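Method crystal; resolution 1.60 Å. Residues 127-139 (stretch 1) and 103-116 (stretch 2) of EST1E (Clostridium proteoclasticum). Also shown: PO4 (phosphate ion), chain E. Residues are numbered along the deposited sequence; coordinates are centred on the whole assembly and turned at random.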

# COMPACT_ATOMS: atom_id res chain seq x y z
N ALA A 127 19.57 7.43 -8.88
CA ALA A 127 20.09 7.67 -7.55
C ALA A 127 18.99 8.25 -6.65
O ALA A 127 17.96 8.70 -7.19
CB ALA A 127 21.31 8.62 -7.59
N LEU A 128 19.25 8.31 -5.36
CA LEU A 128 18.21 8.53 -4.34
C LEU A 128 18.78 9.41 -3.27
O LEU A 128 19.89 9.18 -2.76
CB LEU A 128 17.83 7.16 -3.75
CG LEU A 128 16.92 7.24 -2.55
CD1 LEU A 128 15.56 7.75 -2.87
CD2 LEU A 128 16.84 5.86 -2.00
N ILE A 129 18.00 10.41 -2.88
CA ILE A 129 18.37 11.36 -1.82
C ILE A 129 17.33 11.50 -0.71
O ILE A 129 16.47 12.37 -0.79
CB ILE A 129 18.66 12.75 -2.43
CG1 ILE A 129 19.65 12.58 -3.58
CG2 ILE A 129 19.26 13.63 -1.34
CD1 ILE A 129 19.90 13.86 -4.32
N PRO A 130 17.42 10.66 0.33
CA PRO A 130 16.52 10.86 1.46
C PRO A 130 17.08 11.91 2.40
O PRO A 130 18.11 11.70 3.02
CB PRO A 130 16.46 9.45 2.08
CG PRO A 130 17.06 8.56 1.07
CD PRO A 130 18.14 9.41 0.45
N LEU A 131 16.32 12.98 2.59
CA LEU A 131 16.70 14.10 3.45
C LEU A 131 16.01 13.92 4.83
O LEU A 131 14.79 13.89 4.86
CB LEU A 131 16.30 15.40 2.78
CG LEU A 131 16.92 15.69 1.45
CD1 LEU A 131 16.24 16.84 0.70
CD2 LEU A 131 18.42 15.86 1.50
N SER A 132 16.81 13.65 5.91
CA SER A 132 16.28 13.37 7.24
C SER A 132 15.07 12.45 7.17
O SER A 132 13.98 12.77 7.69
CB SER A 132 15.92 14.72 7.91
OG SER A 132 17.13 15.56 7.92
N PRO A 133 15.28 11.28 6.54
CA PRO A 133 14.12 10.43 6.28
C PRO A 133 13.47 9.89 7.52
O PRO A 133 14.19 9.50 8.46
CB PRO A 133 14.71 9.32 5.45
CG PRO A 133 16.14 9.25 5.84
CD PRO A 133 16.53 10.64 6.05
N ALA A 134 12.17 9.93 7.60
CA ALA A 134 11.44 9.37 8.74
C ALA A 134 11.33 7.86 8.60
O ALA A 134 10.21 7.31 8.70
CB ALA A 134 10.04 10.01 8.85
N ALA A 135 12.46 7.18 8.44
CA ALA A 135 12.48 5.77 8.06
C ALA A 135 12.06 4.84 9.19
O ALA A 135 11.79 3.64 8.95
CB ALA A 135 13.85 5.39 7.61
N MET A 136 12.02 5.35 10.41
CA MET A 136 11.55 4.51 11.56
C MET A 136 10.02 4.54 11.72
O MET A 136 9.50 3.84 12.61
CB MET A 136 12.24 4.93 12.88
CG MET A 136 13.73 4.88 12.88
SD MET A 136 14.27 3.22 12.63
CE MET A 136 13.58 2.48 14.09
N ILE A 137 9.26 5.31 10.91
CA ILE A 137 7.80 5.36 11.15
C ILE A 137 7.20 3.95 11.26
O ILE A 137 6.42 3.71 12.15
CB ILE A 137 7.09 6.28 10.13
CG1 ILE A 137 7.27 7.74 10.60
CG2 ILE A 137 5.62 5.89 10.02
CD1 ILE A 137 6.76 8.74 9.63
N PRO A 138 7.50 3.03 10.30
CA PRO A 138 6.82 1.67 10.41
C PRO A 138 7.21 0.92 11.64
O PRO A 138 6.27 0.39 12.30
CB PRO A 138 7.17 0.98 9.08
CG PRO A 138 7.46 2.21 8.14
CD PRO A 138 8.19 3.21 9.01
N GLU A 139 8.47 0.90 11.98
CA GLU A 139 8.91 0.09 13.16
C GLU A 139 8.27 0.70 14.42
O GLU A 139 7.67 0.02 15.27
CB GLU A 139 10.42 -0.01 13.26
CG GLU A 139 10.87 -0.56 14.58
CD GLU A 139 12.38 -0.76 14.72
OE1 GLU A 139 13.18 -0.63 13.77
OE2 GLU A 139 12.76 -1.02 15.88
P PO4 E . 7.65 15.57 8.48
O1 PO4 E . 7.98 16.81 7.66
O2 PO4 E . 6.44 16.03 9.25
O3 PO4 E . 8.72 15.33 9.53
O4 PO4 E . 7.47 14.26 7.65
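Stretch 2 103-116: YMAGHSQGGLSVML

Stretch 2 folds as a strand (103-107), a sharp turn at S108 (phi/psi 59°/-118°) and a helix from Q109 onward. Its strand runs parallel to strand 127-131, the two axes 5° apart and 4.7 Å at closest approach; the helix then doubles back over the sheet, crossing strand 127-131 at -153° with a closest axial approach of 6.8 Å.

Within these residues, the first hydrogen bond across the strands is from M104 N to A127 O (3.3 Å), while A127 CB rests 3.6 Å from Y103 CD1. L128 pairs with M104 and turns its side chain to the face it shares with M104 and P130, over which the helix lies, and there L128 CD1 lies 3.6 Å from V114 CG2. I129, opposite A105, bonds through both backbone polar atoms: I129 N to M104 O (2.8 Å) and G106 N to I129 O (3.1 Å). Its side chain takes the face it shares with A105 and L131, with I129 CB 3.8 Å from A105 CB. P130 has no amide hydrogen to donate, but its ring returns to the face of L128 and M104 and packs P130 CG against M115 CG at 3.6 Å. L131 closes the ladder, its N donating to G106 O (2.8 Å) and its O accepting from S108 N (2.9 Å).

Beyond the strand, S132 adopts phi/psi 43°/56°, and the chain passes beneath the start of the helix. Here G111 permits close approach: a CB on it would lie 3.0 Å from P133 CA, a clash. P133 CB lies 3.8 Å from G111 C and 3.7 Å from M115 SD. A134 N donates to S108 O (2.9 Å) almost linearly, and a type I turn from A134 to I137 follows. L112 fits against this segment, its CD2 3.6 Å from A134 O and 4.0 Å from P138 CD, whereas M136 and E139 make no contact with stretch 2.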

# COMPACT_ATOMS: atom_id res chain seq x y z
N TYR A 103 15.66 10.76 -11.06
CA TYR A 103 16.17 10.62 -9.72
C TYR A 103 15.05 10.87 -8.73
O TYR A 103 14.05 11.40 -9.10
CB TYR A 103 17.26 11.64 -9.49
CG TYR A 103 18.48 11.45 -10.37
CD1 TYR A 103 19.57 10.75 -9.89
CD2 TYR A 103 18.57 12.02 -11.64
CE1 TYR A 103 20.72 10.58 -10.68
CE2 TYR A 103 19.74 11.85 -12.42
CZ TYR A 103 20.77 11.14 -11.93
OH TYR A 103 21.98 10.94 -12.64
N MET A 104 15.25 10.52 -7.46
CA MET A 104 14.29 10.85 -6.43
C MET A 104 14.98 11.48 -5.23
O MET A 104 16.05 11.08 -4.80
CB MET A 104 13.51 9.65 -5.93
CG MET A 104 12.53 9.09 -6.89
SD MET A 104 11.72 7.60 -6.15
CE MET A 104 10.50 7.26 -7.35
N ALA A 105 14.25 12.41 -4.62
CA ALA A 105 14.68 13.07 -3.33
C ALA A 105 13.40 13.36 -2.53
O ALA A 105 12.33 13.51 -3.08
CB ALA A 105 15.46 14.41 -3.60
N GLY A 106 13.52 13.36 -1.21
CA GLY A 106 12.38 13.62 -0.34
C GLY A 106 12.78 13.94 1.06
O GLY A 106 13.80 13.43 1.46
N HIS A 107 11.98 14.72 1.77
CA HIS A 107 12.25 15.05 3.16
C HIS A 107 11.33 14.33 4.14
O HIS A 107 10.09 14.35 3.96
CB HIS A 107 12.16 16.57 3.30
CG HIS A 107 12.52 17.07 4.67
ND1 HIS A 107 11.57 17.43 5.61
CD2 HIS A 107 13.72 17.20 5.28
CE1 HIS A 107 12.19 17.80 6.72
NE2 HIS A 107 13.49 17.67 6.54
N SER A 108 11.94 13.75 5.19
CA SER A 108 11.24 13.21 6.34
C SER A 108 10.25 12.10 5.91
O SER A 108 10.71 11.14 5.38
CB SER A 108 10.63 14.31 7.22
OG SER A 108 10.28 13.73 8.49
N GLN A 109 8.94 12.25 6.11
CA GLN A 109 8.02 11.25 5.52
C GLN A 109 8.19 11.10 4.02
O GLN A 109 8.06 10.02 3.46
CB GLN A 109 6.56 11.50 5.85
CG GLN A 109 5.64 10.45 5.29
CD GLN A 109 4.22 10.62 5.88
OE1 GLN A 109 4.06 10.23 7.08
NE2 GLN A 109 3.24 11.04 5.15
N GLY A 110 8.56 12.16 3.31
CA GLY A 110 8.88 12.10 1.90
C GLY A 110 10.17 11.36 1.60
O GLY A 110 10.31 10.75 0.57
N GLY A 111 11.09 11.40 2.56
CA GLY A 111 12.39 10.73 2.47
C GLY A 111 12.17 9.25 2.64
O GLY A 111 12.67 8.45 1.81
N LEU A 112 11.38 8.86 3.65
CA LEU A 112 10.91 7.49 3.74
C LEU A 112 10.21 7.02 2.44
O LEU A 112 10.53 5.99 1.84
CB LEU A 112 9.98 7.29 4.90
CG LEU A 112 9.26 5.90 4.98
CD1 LEU A 112 10.19 4.69 5.05
CD2 LEU A 112 8.20 5.97 6.09
N SER A 113 9.28 7.86 1.96
CA SER A 113 8.49 7.51 0.79
C SER A 113 9.35 7.22 -0.45
O SER A 113 9.10 6.26 -1.23
CB SER A 113 7.46 8.61 0.55
OG SER A 113 6.48 8.64 1.58
N VAL A 114 10.35 8.09 -0.71
CA VAL A 114 11.28 7.82 -1.76
C VAL A 114 12.22 6.61 -1.58
O VAL A 114 12.52 5.88 -2.53
CB VAL A 114 11.97 9.11 -2.31
CG1 VAL A 114 10.95 10.14 -2.87
CG2 VAL A 114 12.91 9.72 -1.33
N MET A 115 12.61 6.37 -0.33
CA MET A 115 13.29 5.10 -0.08
C MET A 115 12.46 3.89 -0.58
O MET A 115 12.97 2.98 -1.18
CB MET A 115 13.64 4.94 1.39
CG MET A 115 14.69 5.98 1.88
SD MET A 115 14.90 6.05 3.67
CE MET A 115 15.49 4.40 4.07
N LEU A 116 11.18 3.90 -0.25
CA LEU A 116 10.31 2.83 -0.62
C LEU A 116 10.05 2.80 -2.12
O LEU A 116 10.20 1.79 -2.77
CB LEU A 116 8.97 2.93 0.14
CG LEU A 116 8.98 3.08 1.67
CD1 LEU A 116 7.56 3.21 2.34
CD2 LEU A 116 9.73 1.81 2.22